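PDB 4DGH: sulfate permease family protein from Vibrio cholerae, which probably carries anions such as sulfate across the membrane as a SulP-family transporter, of which this chain is the STAS domain. Local coordinates for residues M5-A10 against V114-L119; R19-Y24 against I51-L56; E27-F32 against V59-I64; T37-M42 against E71-S76; G43-T48 against H78-K83. All blocks are in the same frame, centred on the assembly; numbering follows the deposited sequence. Where two conformers were deposited one is given.

Contact 1 of 5, residues M5-A10 against V114-L119; sequences MSYELA and VFEGAL
E8 and E116 form the nearest backbone pair, their CA atoms 7.1 Å apart; the short axes of helix M5-A10 and helix F115-L119 approach to 9.9 Å at 31°. Side chains bridge this wide spacing. L119 reaches both E8 and M5: its CD2 methyl lies 3.6 Å from CB of E8 and 3.7 Å from CG of the selenomethionine M5, the side chains of L119 and M5 crossing at about a right angle. A bend at chi3 (-95°) brings CE of M5 to CZ of F115, 3.8 Å away. E116 has two conformers; in one, its OE2 is 2.8 Å from OE2 of E8, which would suit one carboxyl being protonated but is doubtful. F115 also makes a cation-pi contact with R55, and M5 packs on F61 of a second subunit. M5 and F115 touch V23 while L119 touches L21, so the pair is a helix-on-sheet layer of the alpha/beta STAS fold, with helix 3-11 laid beside helix 115-128.

Contact 2 of 5, residues R19-Y24 against I51-L56; sequences RELAVY and ILILRL
L21 turns its CD1 methyl across the strand gap onto I51 CG2, 3.7 Å away, and I53 CD1, 4.0 Å away; chi1 of 175° puts CG anti to the backbone N, and chi2 of 64° then sets CD1. The two strands are the parallel, sheet-forming halves of a beta-alpha-beta unit of the STAS fold, joined through helix 32-44, and their short axes lie 4.6 Å apart. The register follows from the bridges L21-I51, A22-L52, V23-I53 and Y24-L54. A22 and Y24 each use both N-H and C=O on the neighbouring strand: A22 bonds to I51 and I53, Y24 to I53 and R55, while E20 O receives I51 N at the start. The bond from Y24 N to I53 O is 2.8 Å long and nearly straight, 170° at the hydrogen.

The side chains of L21, V23, I51 and I53 share one face, with L21 packing on helix 115-128; those of A22, Y24, L52 and L54 share the other, where L52 and Y24 meet helix 32-44. V23 N points out from the strand edge and is bonded to D63 OD2 of a second subunit. At the far end R55 O and L26 O bind potassium in a site that also includes W58, and R55 NH2 forms a salt bridge with E4. The aliphatic part of R55 lies against V23, CD to CG1 3.8 Å.

Contact 3 of 5, residues E27-F32 against V59-I64; sequences EGPFFF and VPFMDI
P29 lies over the F61 ring: its CB sits 4.0 Å from the ring centroid and 24° off the normal, a CH-pi contact offset toward the rim. This pairing joins two loops that follow strands 21-25 and 51-55 of the STAS fold, each leading into a helix, with F31 and D63 at the N-cap positions. P29 meets two aromatic rings with different atoms, since its CG rests over the centre of the F30 ring in its own loop, and F30 CE1 reaches F61 CZ at 4.0 Å in an oblique approach. The two prolines cross at about a right angle, and their CD atoms are 3.7 Å apart.

F31 is held differently. Its ring presents its edge, nearly in plane, to CE of selenomethionine M62, which makes a tight approach of 3.3 Å to CZ and lies 3.6 Å from CE2. The M62 chain bends at chi3 and crosses F31 at about a right angle.

At the end of the second loop, D63 OD1 caps G66 N, while D63 OD2 bonds to V23 N of a third subunit and the F30 ring meets Y24 of that subunit edge-to-face, so this contact also borders an interface. No direct hydrogen bond joins residues 27-32 to 59-64; instead one water donates to P29 O at 2.7 Å and to F61 O at 2.8 Å.

Contact 4 of 5, residues T37-M42 against E71-S76; sequences TFERVM and EEMIQS
In the seam between helix 32-44 and helix 64-78, E39 spans toward E72 and S76 of the other helix. The short axes are almost parallel, 10° apart, with a closest approach of 10.0 Å, and the CA atoms of E39 and M73 are 6.0 Å apart. CG of E39 lies 3.3 Å from S76 OG; the extended chain (chi2 173°) carries the carboxylate on toward E72, OE2 to CG 3.5 Å. These helices follow strands 21-25 and 51-55 in the alpha/beta STAS fold and lie on the same side of the parallel sheet, F38 touching L52 there and stacking with Y24. The two carboxylates, with planes 57° apart, bring like charges to 4.3 Å between E39 OE2 and E72 OE2, which would be unfavourable if both are ionised. S76 OG is bonded twice: it donates to M73 O at 2.8 Å within its own helix and accepts from a water that also donates to E39 O, 2.9 Å from that oxygen. Toward the sheet, CE of selenomethionine M73 approaches the F38 ring, though the modelled closeness is doubtful.

Contact 5 of 5, residues G43-T48 against H78-K83; sequences GSIQET and HKRGIK
The turn ending helix 64-78 is a Schellman motif at G81, and from it R80 reaches the loop I45-T48 that follows helix 32-44. G81 has positive phi (96°), and its N bonds back to H78 O at 3.1 Å, closing a type I turn; the R80 side chain starts out toward residues 43-48. In the conformer described, one of two for R80, NH1 gives I45 O an almost straight bond of 2.8 Å and 177°; the oxygen lies in the guanidinium plane. NH2 makes a weaker bond to Q46 O at 3.3 Å, and NH1 has a further weak one to M42 O of helix 32-44. Such a cluster of carbonyl oxygens at a helix C-terminus would favour a positive group. T48 CG2 stands over the middle of one guanidinium face, 3.2 Å from CZ, a tight approach in this conformer, and T48 CB is 4.0 Å from I82 CD1, which gives the polar network an apolar flank. Around the contact, I82 packs on M42 of helix 32-44, K83, first in strand 83-87, makes backbone bonds with Q50 and with L52 of strand 51-55, and E47 pairs with R19 ahead of strand 21-25.

Contact 2 is the buried core, backbone hydrogen bonds between parallel strands with apolar faces; contact 5 lies at the surface and rests on an arginine meeting carbonyls. Contacts 1, 3 and 4 are intermediate, largely side-chain packing, with water bridges in 3 and 4 and neighbouring glutamates in 1 and 4, nearer in 1, though there in one conformer only. Contacts 1 and 4 lie on opposite sides of the chain's centre, and each touches contact 2: L119 and F115 on one face, F38 and M42 on the other. Contact 5 touches it too, through R19-E47 and L52-K83. Contacts 4 and 5 share helix 32-44. Contact 3 adjoins contact 2 in sequence; through D63, its loops meet the outward edge V23 of a neighbouring copy.

Contact 1 of 5, residues M5-A10 against V114-L119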
# COMPACT_ATOMS: atom_id res chain seq x y z
N MSE A 5 5.73 11.43 21.26
CA MSE A 5 5.02 12.67 20.91
C MSE A 5 4.28 13.18 22.11
O MSE A 5 4.47 14.36 22.50
CB MSE A 5 4.12 12.53 19.65
CG MSE A 5 3.96 13.79 18.83
SE MSE A 5 2.60 13.17 17.56
CE MSE A 5 3.99 12.70 16.26
N SER A 6 3.50 12.34 22.80
CA SER A 6 2.74 12.85 23.94
C SER A 6 3.65 13.42 25.07
O SER A 6 3.32 14.41 25.69
CB SER A 6 1.70 11.83 24.45
OG SER A 6 2.33 10.87 25.27
N TYR A 7 4.80 12.83 25.30
CA TYR A 7 5.68 13.34 26.34
C TYR A 7 6.24 14.74 26.03
O TYR A 7 6.23 15.63 26.88
CB TYR A 7 6.88 12.45 26.56
CG TYR A 7 7.76 12.94 27.69
CD1 TYR A 7 7.28 12.89 29.01
CD2 TYR A 7 9.07 13.41 27.47
CE1 TYR A 7 8.04 13.31 30.05
CE2 TYR A 7 9.86 13.84 28.54
CZ TYR A 7 9.34 13.79 29.81
OH TYR A 7 10.04 14.20 30.93
N GLU A 8 6.78 14.90 24.84
CA GLU A 8 7.32 16.23 24.45
C GLU A 8 6.24 17.29 24.34
O GLU A 8 6.46 18.45 24.75
CB GLU A 8 8.04 16.18 23.12
CG GLU A 8 9.45 15.75 23.21
CD GLU A 8 10.27 16.55 24.23
OE1 GLU A 8 10.21 17.80 24.27
OE2 GLU A 8 10.97 15.88 24.99
N LEU A 9 5.09 16.89 23.83
CA LEU A 9 3.93 17.82 23.82
C LEU A 9 3.61 18.32 25.23
O LEU A 9 3.52 19.56 25.46
CB LEU A 9 2.72 17.23 23.13
CG LEU A 9 2.83 17.08 21.56
CD1 LEU A 9 1.63 16.29 21.00
CD2 LEU A 9 2.91 18.42 20.82
N ALA A 10 3.53 17.39 26.20
CA ALA A 10 3.20 17.83 27.58
C ALA A 10 4.33 18.70 28.15
O ALA A 10 4.06 19.69 28.86
CB ALA A 10 2.90 16.64 28.48
N VAL A 114 17.44 11.31 16.94
CA VAL A 114 16.16 10.62 17.28
C VAL A 114 15.03 11.61 17.25
O VAL A 114 15.22 12.81 17.36
CB VAL A 114 16.07 9.97 18.73
CG1 VAL A 114 16.51 8.53 18.74
CG2 VAL A 114 16.78 10.79 19.78
N PHE A 115 13.85 11.07 17.11
CA PHE A 115 12.70 11.86 16.79
C PHE A 115 12.42 12.82 17.93
O PHE A 115 12.09 13.93 17.68
CB PHE A 115 11.53 10.89 16.58
CG PHE A 115 10.23 11.58 16.46
CD1 PHE A 115 10.00 12.48 15.44
CD2 PHE A 115 9.27 11.37 17.41
CE1 PHE A 115 8.78 13.13 15.32
CE2 PHE A 115 8.04 12.04 17.33
CZ PHE A 115 7.79 12.89 16.26
N GLU A 116 12.62 12.40 19.19
CA GLU A 116 12.20 13.29 20.27
C GLU A 116 13.05 14.55 20.28
O GLU A 116 12.57 15.66 20.59
CB GLU A 116 12.31 12.58 21.61
CG GLU A 116 11.48 13.30 22.62
CD GLU A 116 11.39 12.48 23.86
OE1 GLU A 116 11.66 11.25 23.71
OE2 GLU A 116 11.08 13.11 24.90
N GLY A 117 14.30 14.43 19.87
CA GLY A 117 15.05 15.71 19.82
C GLY A 117 14.61 16.63 18.64
O GLY A 117 14.61 17.89 18.78
N ALA A 118 14.21 16.05 17.51
CA ALA A 118 13.64 16.89 16.40
C ALA A 118 12.34 17.56 16.82
O ALA A 118 12.12 18.75 16.53
CB ALA A 118 13.38 15.96 15.16
N LEU A 119 11.49 16.81 17.55
CA LEU A 119 10.17 17.29 17.98
C LEU A 119 10.36 18.41 19.01
O LEU A 119 9.73 19.48 18.90
CB LEU A 119 9.32 16.13 18.58
CG LEU A 119 7.96 16.55 19.29
CD1 LEU A 119 7.13 17.17 18.17
CD2 LEU A 119 7.24 15.30 19.76

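Contact 2 of 5, residues R19-Y24 against I51-L56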
# COMPACT_ATOMS: atom_id res chain seq x y z
N ARG A 19 -0.60 23.47 14.91
CA ARG A 19 -0.91 23.63 13.50
C ARG A 19 0.35 23.82 12.62
O ARG A 19 0.35 23.42 11.43
CB ARG A 19 -1.72 24.94 13.36
CG ARG A 19 -2.91 24.78 12.47
CD ARG A 19 -3.77 26.04 12.62
NE ARG A 19 -2.90 27.14 12.28
CZ ARG A 19 -2.83 27.64 11.05
NH1 ARG A 19 -3.65 27.15 10.12
NH2 ARG A 19 -1.98 28.61 10.76
N GLU A 20 1.35 24.51 13.16
CA GLU A 20 2.63 24.73 12.48
C GLU A 20 3.55 23.56 12.23
O GLU A 20 4.50 23.74 11.47
CB GLU A 20 3.47 25.88 13.09
CG GLU A 20 2.68 27.15 13.11
CD GLU A 20 1.90 27.30 14.40
OE1 GLU A 20 1.52 26.31 15.14
OE2 GLU A 20 1.78 28.48 14.73
N LEU A 21 3.29 22.37 12.82
CA LEU A 21 4.26 21.27 12.70
C LEU A 21 3.55 20.05 12.10
O LEU A 21 2.45 19.67 12.56
CB LEU A 21 4.73 20.96 14.11
CG LEU A 21 5.66 19.76 14.22
CD1 LEU A 21 6.94 20.10 13.46
CD2 LEU A 21 5.97 19.59 15.68
N ALA A 22 4.20 19.40 11.14
CA ALA A 22 3.71 18.16 10.57
C ALA A 22 4.82 17.10 10.74
O ALA A 22 6.00 17.42 10.98
CB ALA A 22 3.32 18.36 9.11
N VAL A 23 4.44 15.84 10.64
CA VAL A 23 5.39 14.77 10.89
C VAL A 23 5.03 13.73 9.83
O VAL A 23 3.82 13.38 9.66
CB VAL A 23 5.19 14.18 12.29
CG1 VAL A 23 6.09 12.93 12.40
CG2 VAL A 23 5.55 15.19 13.36
N TYR A 24 6.03 13.24 9.13
CA TYR A 24 5.80 12.18 8.14
C TYR A 24 6.86 11.13 8.25
O TYR A 24 8.04 11.48 8.45
CB TYR A 24 5.81 12.82 6.72
CG TYR A 24 5.52 11.75 5.62
CD1 TYR A 24 4.22 11.17 5.49
CD2 TYR A 24 6.51 11.31 4.76
CE1 TYR A 24 3.95 10.18 4.53
CE2 TYR A 24 6.20 10.33 3.76
CZ TYR A 24 4.98 9.74 3.72
OH TYR A 24 4.73 8.75 2.74
N ILE A 51 7.04 23.71 9.72
CA ILE A 51 8.07 22.71 9.92
C ILE A 51 7.52 21.32 9.63
O ILE A 51 6.38 20.95 10.08
CB ILE A 51 8.65 22.73 11.37
CG1 ILE A 51 9.19 24.17 11.69
CG2 ILE A 51 9.73 21.64 11.57
CD1 ILE A 51 9.73 24.35 13.11
N LEU A 52 8.32 20.51 8.94
CA LEU A 52 7.95 19.11 8.70
C LEU A 52 9.10 18.20 9.16
O LEU A 52 10.23 18.30 8.62
CB LEU A 52 7.66 18.90 7.21
CG LEU A 52 7.49 17.42 6.83
CD1 LEU A 52 6.30 16.75 7.51
CD2 LEU A 52 7.47 17.22 5.33
N ILE A 53 8.81 17.31 10.12
CA ILE A 53 9.78 16.30 10.52
C ILE A 53 9.59 15.07 9.66
O ILE A 53 8.51 14.47 9.64
CB ILE A 53 9.74 15.98 12.02
CG1 ILE A 53 9.91 17.34 12.82
CG2 ILE A 53 10.73 14.90 12.42
CD1 ILE A 53 9.54 17.16 14.29
N LEU A 54 10.66 14.69 8.99
CA LEU A 54 10.69 13.50 8.21
C LEU A 54 11.43 12.39 8.97
O LEU A 54 12.66 12.46 9.13
CB LEU A 54 11.40 13.79 6.89
CG LEU A 54 11.29 12.54 6.09
CD1 LEU A 54 9.86 12.42 5.54
CD2 LEU A 54 12.28 12.70 4.96
N ARG A 55 10.68 11.40 9.47
CA ARG A 55 11.23 10.27 10.30
C ARG A 55 11.79 9.16 9.40
O ARG A 55 11.09 8.66 8.54
CB ARG A 55 10.13 9.67 11.22
CG ARG A 55 9.48 10.76 12.10
CD ARG A 55 8.53 10.13 13.13
NE ARG A 55 9.26 9.27 14.06
CZ ARG A 55 8.69 8.60 15.07
NH1 ARG A 55 7.36 8.65 15.31
NH2 ARG A 55 9.43 7.94 15.88
N LEU A 56 13.06 8.84 9.58
CA LEU A 56 13.76 7.85 8.79
C LEU A 56 14.12 6.56 9.57
O LEU A 56 14.83 5.72 9.06
CB LEU A 56 15.07 8.51 8.33
CG LEU A 56 15.03 9.72 7.42
CD1 LEU A 56 16.36 9.86 6.68
CD2 LEU A 56 14.00 9.51 6.40

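Contact 3 of 5, residues E27-F32 against V59-I64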
# COMPACT_ATOMS: atom_id res chain seq x y z
N GLU A 27 8.14 4.73 5.25
CA GLU A 27 8.03 3.35 5.78
C GLU A 27 8.80 2.41 4.87
O GLU A 27 8.42 2.17 3.71
CB GLU A 27 6.57 2.90 5.93
CG GLU A 27 6.08 2.68 7.37
CD GLU A 27 5.05 3.72 7.85
OE1 GLU A 27 4.17 4.17 7.05
OE2 GLU A 27 5.11 4.09 9.06
N GLY A 28 9.90 1.90 5.40
CA GLY A 28 10.67 0.89 4.74
C GLY A 28 11.59 1.47 3.70
O GLY A 28 11.53 2.68 3.40
N PRO A 29 12.44 0.62 3.12
CA PRO A 29 13.28 1.20 2.11
C PRO A 29 12.60 1.62 0.82
O PRO A 29 13.18 2.35 0.06
CB PRO A 29 14.32 0.14 1.85
CG PRO A 29 13.70 -1.14 2.32
CD PRO A 29 12.50 -0.84 3.14
N PHE A 30 11.41 1.09 0.50
CA PHE A 30 10.80 1.39 -0.81
C PHE A 30 9.64 2.34 -0.55
O PHE A 30 8.43 1.99 -0.67
CB PHE A 30 10.37 0.03 -1.49
CG PHE A 30 11.44 -1.05 -1.40
CD1 PHE A 30 12.75 -0.80 -1.82
CD2 PHE A 30 11.14 -2.31 -0.87
CE1 PHE A 30 13.70 -1.78 -1.75
CE2 PHE A 30 12.12 -3.28 -0.77
CZ PHE A 30 13.40 -3.03 -1.23
N PHE A 31 10.02 3.53 -0.10
CA PHE A 31 9.04 4.49 0.39
C PHE A 31 8.57 5.31 -0.81
O PHE A 31 7.87 6.24 -0.63
CB PHE A 31 9.67 5.40 1.45
CG PHE A 31 10.96 6.06 0.97
CD1 PHE A 31 10.92 7.21 0.18
CD2 PHE A 31 12.21 5.49 1.28
CE1 PHE A 31 12.09 7.82 -0.27
CE2 PHE A 31 13.36 6.10 0.81
CZ PHE A 31 13.30 7.24 0.02
N PHE A 32 8.92 4.91 -2.04
CA PHE A 32 8.64 5.74 -3.26
C PHE A 32 7.16 6.09 -3.45
O PHE A 32 6.83 7.23 -3.74
CB PHE A 32 9.16 5.09 -4.59
CG PHE A 32 10.50 4.41 -4.46
CD1 PHE A 32 11.67 5.16 -4.37
CD2 PHE A 32 10.59 3.02 -4.36
CE1 PHE A 32 12.92 4.55 -4.19
CE2 PHE A 32 11.83 2.40 -4.18
CZ PHE A 32 12.99 3.15 -4.08
N VAL A 59 13.85 3.25 7.73
CA VAL A 59 14.52 3.04 6.46
C VAL A 59 15.84 2.33 6.70
O VAL A 59 16.72 2.90 7.32
CB VAL A 59 14.81 4.40 5.74
CG1 VAL A 59 15.60 4.20 4.41
CG2 VAL A 59 13.52 5.16 5.60
N PRO A 60 15.97 1.07 6.27
CA PRO A 60 17.19 0.36 6.62
C PRO A 60 18.40 0.66 5.72
O PRO A 60 19.53 0.48 6.14
CB PRO A 60 16.76 -1.15 6.51
CG PRO A 60 15.66 -1.13 5.51
CD PRO A 60 14.94 0.17 5.67
N PHE A 61 18.18 1.12 4.50
CA PHE A 61 19.26 1.45 3.61
C PHE A 61 18.63 2.35 2.55
O PHE A 61 17.40 2.43 2.45
CB PHE A 61 19.93 0.20 2.94
CG PHE A 61 19.00 -0.52 2.00
CD1 PHE A 61 18.89 -0.12 0.64
CD2 PHE A 61 18.19 -1.57 2.47
CE1 PHE A 61 17.97 -0.76 -0.21
CE2 PHE A 61 17.30 -2.23 1.61
CZ PHE A 61 17.18 -1.78 0.27
N MSE A 62 19.47 3.04 1.78
CA MSE A 62 18.97 3.88 0.68
C MSE A 62 19.97 3.75 -0.44
O MSE A 62 21.19 3.74 -0.21
CB MSE A 62 18.98 5.35 0.97
CG MSE A 62 18.01 5.62 2.08
SE MSE A 62 17.64 7.55 1.98
CE MSE A 62 16.56 7.62 0.41
N ASP A 63 19.47 3.52 -1.65
CA ASP A 63 20.34 3.53 -2.81
C ASP A 63 20.13 4.86 -3.52
O ASP A 63 19.32 5.71 -3.08
CB ASP A 63 20.09 2.24 -3.70
CG ASP A 63 18.65 2.08 -4.17
OD1 ASP A 63 18.00 3.11 -4.46
OD2 ASP A 63 18.14 0.91 -4.25
N ILE A 64 20.84 5.01 -4.66
CA ILE A 64 20.71 6.19 -5.49
C ILE A 64 19.25 6.51 -5.83
O ILE A 64 18.89 7.69 -6.00
CB ILE A 64 21.61 6.11 -6.77
CG1 ILE A 64 22.02 7.53 -7.23
CG2 ILE A 64 21.07 5.06 -7.79
CD1 ILE A 64 23.16 7.51 -8.27
O HOH W 1 15.59 3.42 0.55

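Contact 4 of 5, residues T37-M42 against E71-S76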
# COMPACT_ATOMS: atom_id res chain seq x y z
N THR A 37 2.83 10.37 -3.04
CA THR A 37 1.55 10.81 -2.48
C THR A 37 1.72 12.02 -1.56
O THR A 37 0.99 13.03 -1.67
CB THR A 37 0.90 9.62 -1.77
OG1 THR A 37 0.78 8.56 -2.75
CG2 THR A 37 -0.48 10.01 -1.23
N PHE A 38 2.72 11.96 -0.70
CA PHE A 38 2.86 12.99 0.28
C PHE A 38 3.26 14.31 -0.38
O PHE A 38 2.79 15.39 -0.01
CB PHE A 38 3.88 12.64 1.34
CG PHE A 38 3.72 13.48 2.53
CD1 PHE A 38 2.50 13.54 3.17
CD2 PHE A 38 4.73 14.30 2.97
CE1 PHE A 38 2.30 14.36 4.28
CE2 PHE A 38 4.55 15.09 4.12
CZ PHE A 38 3.30 15.15 4.75
N GLU A 39 4.12 14.19 -1.38
CA GLU A 39 4.55 15.30 -2.18
C GLU A 39 3.31 15.91 -2.87
O GLU A 39 3.11 17.12 -2.87
CB GLU A 39 5.55 14.68 -3.17
CG GLU A 39 6.42 15.67 -3.89
CD GLU A 39 7.52 14.99 -4.74
OE1 GLU A 39 7.92 13.84 -4.43
OE2 GLU A 39 7.98 15.64 -5.73
N ARG A 40 2.45 15.05 -3.42
CA ARG A 40 1.20 15.51 -4.03
C ARG A 40 0.29 16.21 -3.05
O ARG A 40 -0.19 17.26 -3.32
CB ARG A 40 0.52 14.36 -4.81
CG ARG A 40 -0.84 14.68 -5.45
CD ARG A 40 -1.30 13.60 -6.47
NE ARG A 40 -1.26 12.22 -5.96
CZ ARG A 40 -0.33 11.31 -6.31
NH1 ARG A 40 0.63 11.64 -7.20
NH2 ARG A 40 -0.35 10.08 -5.76
N VAL A 41 0.13 15.69 -1.85
CA VAL A 41 -0.72 16.29 -0.85
C VAL A 41 -0.18 17.67 -0.46
O VAL A 41 -0.93 18.64 -0.37
CB VAL A 41 -0.69 15.44 0.44
CG1 VAL A 41 -1.39 16.21 1.58
CG2 VAL A 41 -1.38 14.10 0.24
N MSE A 42 1.12 17.74 -0.23
CA MSE A 42 1.70 18.99 0.26
C MSE A 42 1.54 20.06 -0.81
O MSE A 42 1.43 21.26 -0.51
CB MSE A 42 3.18 18.74 0.59
CG MSE A 42 3.72 19.92 1.39
SE MSE A 42 2.94 19.78 3.23
CE MSE A 42 4.13 18.73 4.38
N GLU A 71 15.58 13.54 -2.15
CA GLU A 71 15.96 14.88 -2.59
C GLU A 71 14.81 15.70 -3.24
O GLU A 71 14.58 16.85 -2.89
CB GLU A 71 17.17 14.76 -3.54
CG GLU A 71 17.49 16.11 -4.14
CD GLU A 71 18.70 16.09 -5.04
OE1 GLU A 71 19.05 14.98 -5.55
OE2 GLU A 71 19.28 17.21 -5.26
N GLU A 72 14.13 15.11 -4.20
CA GLU A 72 13.04 15.74 -4.94
C GLU A 72 11.92 16.09 -3.98
O GLU A 72 11.41 17.20 -4.03
CB GLU A 72 12.50 14.80 -6.04
CG GLU A 72 11.30 15.39 -6.77
CD GLU A 72 10.98 14.68 -8.12
OE1 GLU A 72 11.01 13.41 -8.19
OE2 GLU A 72 10.66 15.40 -9.13
N MSE A 73 11.56 15.17 -3.08
CA MSE A 73 10.55 15.46 -2.07
C MSE A 73 10.89 16.66 -1.20
O MSE A 73 10.06 17.53 -0.96
CB MSE A 73 10.39 14.23 -1.18
CG MSE A 73 9.04 14.31 -0.49
SE MSE A 73 8.98 12.89 0.88
CE MSE A 73 7.23 13.03 1.72
N ILE A 74 12.12 16.71 -0.71
CA ILE A 74 12.52 17.83 0.13
C ILE A 74 12.54 19.13 -0.65
O ILE A 74 12.20 20.21 -0.11
CB ILE A 74 13.94 17.55 0.70
CG1 ILE A 74 13.81 16.42 1.74
CG2 ILE A 74 14.47 18.83 1.35
CD1 ILE A 74 15.16 15.87 2.15
N GLN A 75 13.06 19.07 -1.87
CA GLN A 75 13.01 20.25 -2.78
C GLN A 75 11.58 20.79 -2.94
O GLN A 75 11.36 21.97 -2.90
CB GLN A 75 13.62 19.94 -4.14
CG GLN A 75 15.14 19.99 -4.06
CD GLN A 75 15.84 19.40 -5.27
OE1 GLN A 75 15.23 18.71 -6.09
NE2 GLN A 75 17.15 19.65 -5.36
N SER A 76 10.63 19.88 -3.13
CA SER A 76 9.25 20.24 -3.30
C SER A 76 8.66 20.87 -2.03
O SER A 76 7.87 21.79 -2.13
CB SER A 76 8.43 19.04 -3.80
OG SER A 76 8.02 18.23 -2.68
O HOH W 2 5.21 19.00 -2.44

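Contact 5 of 5, residues G43-T48 against H78-K83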
# COMPACT_ATOMS: atom_id res chain seq x y z
N GLY A 43 1.61 19.65 -2.06
CA GLY A 43 1.39 20.57 -3.21
C GLY A 43 -0.04 21.03 -3.37
O GLY A 43 -0.30 22.15 -3.89
N SER A 44 -0.99 20.20 -2.96
CA SER A 44 -2.42 20.49 -3.26
C SER A 44 -3.18 21.18 -2.14
O SER A 44 -4.14 21.94 -2.37
CB SER A 44 -3.18 19.25 -3.80
OG SER A 44 -3.56 18.39 -2.74
N ILE A 45 -2.77 20.94 -0.92
CA ILE A 45 -3.43 21.60 0.20
C ILE A 45 -3.16 23.10 0.21
O ILE A 45 -2.13 23.58 -0.29
CB ILE A 45 -3.04 21.02 1.57
CG1 ILE A 45 -1.52 21.22 1.78
CG2 ILE A 45 -3.56 19.58 1.67
CD1 ILE A 45 -0.99 20.77 3.14
N GLN A 46 -4.10 23.79 0.83
CA GLN A 46 -4.16 25.23 0.82
C GLN A 46 -3.14 25.78 1.79
O GLN A 46 -2.37 26.68 1.45
CB GLN A 46 -5.58 25.71 1.20
CG GLN A 46 -5.81 27.21 0.90
CD GLN A 46 -5.38 27.62 -0.53
OE1 GLN A 46 -5.66 26.93 -1.55
NE2 GLN A 46 -4.67 28.74 -0.62
N GLU A 47 -3.13 25.25 3.01
CA GLU A 47 -2.22 25.69 4.03
C GLU A 47 -1.19 24.64 4.27
O GLU A 47 -1.51 23.42 4.35
CB GLU A 47 -2.92 25.84 5.32
CG GLU A 47 -3.65 27.13 5.43
CD GLU A 47 -4.36 27.14 6.74
OE1 GLU A 47 -3.66 26.91 7.76
OE2 GLU A 47 -5.60 27.31 6.70
N THR A 48 0.03 25.13 4.44
CA THR A 48 1.19 24.28 4.74
C THR A 48 1.75 24.51 6.14
O THR A 48 1.67 25.60 6.71
CB THR A 48 2.28 24.36 3.63
OG1 THR A 48 2.70 25.73 3.46
CG2 THR A 48 1.73 23.80 2.27
N HIS A 78 10.59 22.60 0.29
CA HIS A 78 11.37 23.84 0.48
C HIS A 78 10.79 24.90 -0.40
O HIS A 78 10.84 26.09 -0.03
CB HIS A 78 12.87 23.69 0.07
CG HIS A 78 13.73 23.07 1.14
ND1 HIS A 78 15.04 22.73 0.95
CD2 HIS A 78 13.43 22.77 2.46
CE1 HIS A 78 15.53 22.22 2.10
NE2 HIS A 78 14.57 22.29 3.04
N LYS A 79 10.31 24.50 -1.55
CA LYS A 79 9.87 25.54 -2.46
C LYS A 79 8.53 26.13 -2.01
O LYS A 79 8.17 27.21 -2.48
CB LYS A 79 9.92 25.10 -3.93
CG LYS A 79 8.78 24.24 -4.33
CD LYS A 79 9.04 23.46 -5.62
CE LYS A 79 7.78 22.66 -5.93
NZ LYS A 79 7.94 21.73 -7.08
N ARG A 80 7.78 25.47 -1.11
CA ARG A 80 6.58 26.10 -0.47
C ARG A 80 6.85 26.84 0.88
O ARG A 80 5.95 27.37 1.52
CB ARG A 80 5.41 25.12 -0.29
CG ARG A 80 4.85 24.52 -1.59
CD ARG A 80 3.35 24.19 -1.54
NE ARG A 80 2.50 25.21 -0.91
CZ ARG A 80 1.21 25.05 -0.63
NH1 ARG A 80 0.56 23.90 -0.98
NH2 ARG A 80 0.55 26.06 -0.03
N GLY A 81 8.10 26.91 1.29
CA GLY A 81 8.41 27.60 2.48
C GLY A 81 8.51 26.67 3.69
O GLY A 81 8.73 27.17 4.80
N ILE A 82 8.47 25.36 3.49
CA ILE A 82 8.52 24.41 4.64
C ILE A 82 9.96 24.10 5.01
O ILE A 82 10.77 23.74 4.13
CB ILE A 82 7.75 23.14 4.35
CG1 ILE A 82 6.39 23.49 3.77
CG2 ILE A 82 7.66 22.26 5.64
CD1 ILE A 82 5.69 22.33 3.06
N LYS A 83 10.27 24.28 6.30
CA LYS A 83 11.54 23.85 6.86
C LYS A 83 11.45 22.37 7.20
O LYS A 83 10.50 21.94 7.85
CB LYS A 83 11.79 24.65 8.14
CG LYS A 83 13.01 24.26 8.91
CD LYS A 83 13.28 25.29 10.04
CE LYS A 83 14.67 25.08 10.58
NZ LYS A 83 15.05 26.17 11.59